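Local coordinates for Alpha/beta hydrolase (Enterobacter asburiae, PDB 6KMO), which hydrolyses ester bonds as an esterase or lipase of the alpha/beta hydrolase fold, at the interface of chains A and B. Residues are numbered along the deposited sequence; one frame, centred on the assembly and turned at random. Chains: chain A/B, Alpha/beta hydrolase.

The interface of chains A and B. Residues chain A 146-147, 151, 247; chain B 5, 8-9.
The N-terminal helix 4-8 of chain B and the residue just after it pack on chain A where a loop runs into helix 148-163. The short helix 245-248 of chain A flanks the patch. A:Pro147, which follows a cis peptide bond, is its centre. B:Thr5, B:Leu8 and B:Ile9 all reach its ring. The B:Thr5 side chain crosses that of A:Pro147 at about a right angle, and its methyl CG2 lies 3.6 Å from A:Pro147 CG. B:Thr5 is poorly ordered, so this contact is less certain. B:Ile9 is engineered. Its branch methyl CG2 sits 3.8 Å from A:Pro147 CD and 4.0 Å from A:Phe146 CE1, touching both residues of the cis pair. With CG1 between the backbone N and the carbonyl carbon (chi1 64°), CG2 is anti to that carbon and is the branch turned to chain A. CB of A:Pro147 rests 3.7 Å above the A:Phe146 ring, over its centre, and may help to fix the two residues together. On the other flank, B:Leu8 and A:Asn151 cross at about a right angle. The CD1 methyl of B:Leu8 meets A:Asn151 CB at 3.7 Å, with the amide OD1 a little farther off. A water lies 2.8 Å from the carboxylate OD1 of A:Asp247 and 2.9 Å from the backbone O of B:Ile9, linking the chains. The direct contacts described are apolar. The patch docks the N-terminal segment of one copy on the body of the other, and a two-fold twin repeats it. This segment resembles a secretion signal peptide, so the exchange may belong to the construct or crystal; the structure alone does not show a physiological dimer.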
# COMPACT_ATOMS: atom_id res chain seq x y z
N PHE A 146 -25.01 -19.12 6.57
CA PHE A 146 -23.94 -19.36 7.52
C PHE A 146 -24.25 -20.65 8.28
O PHE A 146 -25.41 -20.85 8.67
CB PHE A 146 -23.85 -18.16 8.47
CG PHE A 146 -22.86 -18.32 9.61
CD1 PHE A 146 -23.27 -18.76 10.85
CD2 PHE A 146 -21.53 -17.96 9.44
CE1 PHE A 146 -22.37 -18.87 11.88
CE2 PHE A 146 -20.64 -18.06 10.47
CZ PHE A 146 -21.05 -18.54 11.69
N PRO A 147 -23.27 -21.52 8.53
CA PRO A 147 -21.85 -21.43 8.23
C PRO A 147 -21.40 -22.36 7.10
O PRO A 147 -20.25 -22.79 7.10
CB PRO A 147 -21.23 -21.91 9.53
CG PRO A 147 -22.13 -23.07 9.89
CD PRO A 147 -23.53 -22.64 9.47
N ASN A 151 -17.44 -23.36 6.22
CA ASN A 151 -17.02 -24.73 6.46
C ASN A 151 -16.39 -25.32 5.21
O ASN A 151 -15.34 -25.98 5.29
CB ASN A 151 -18.20 -25.58 6.89
CG ASN A 151 -17.81 -27.02 7.03
OD1 ASN A 151 -17.02 -27.35 7.89
ND2 ASN A 151 -18.27 -27.86 6.14
N ASP A 247 -25.67 -15.66 15.18
CA ASP A 247 -24.68 -15.84 14.13
C ASP A 247 -23.89 -14.55 13.90
O ASP A 247 -22.68 -14.57 13.68
CB ASP A 247 -25.33 -16.26 12.82
CG ASP A 247 -25.88 -17.68 12.81
OD1 ASP A 247 -25.55 -18.49 13.70
OD2 ASP A 247 -26.63 -17.97 11.85
N THR B 5 -20.73 -28.14 11.37
CA THR B 5 -21.62 -26.99 11.45
C THR B 5 -22.16 -26.79 12.86
O THR B 5 -22.33 -25.64 13.30
CB THR B 5 -22.71 -27.14 10.38
OG1 THR B 5 -22.14 -26.85 9.09
CG2 THR B 5 -23.85 -26.18 10.63
N LEU B 8 -19.51 -24.89 14.66
CA LEU B 8 -19.27 -23.56 14.12
C LEU B 8 -20.31 -22.55 14.59
O LEU B 8 -19.99 -21.36 14.71
CB LEU B 8 -19.25 -23.56 12.59
CG LEU B 8 -18.16 -24.43 11.98
CD1 LEU B 8 -18.26 -24.43 10.44
CD2 LEU B 8 -16.77 -24.05 12.41
N ILE B 9 -21.55 -22.98 14.84
CA ILE B 9 -22.58 -22.05 15.28
C ILE B 9 -22.64 -21.94 16.80
O ILE B 9 -23.44 -21.16 17.33
CB ILE B 9 -23.97 -22.39 14.71
CG1 ILE B 9 -24.44 -23.75 15.22
CG2 ILE B 9 -23.96 -22.33 13.19
CD1 ILE B 9 -25.90 -24.03 14.89
O HOH W 1 -23.68 -18.73 15.75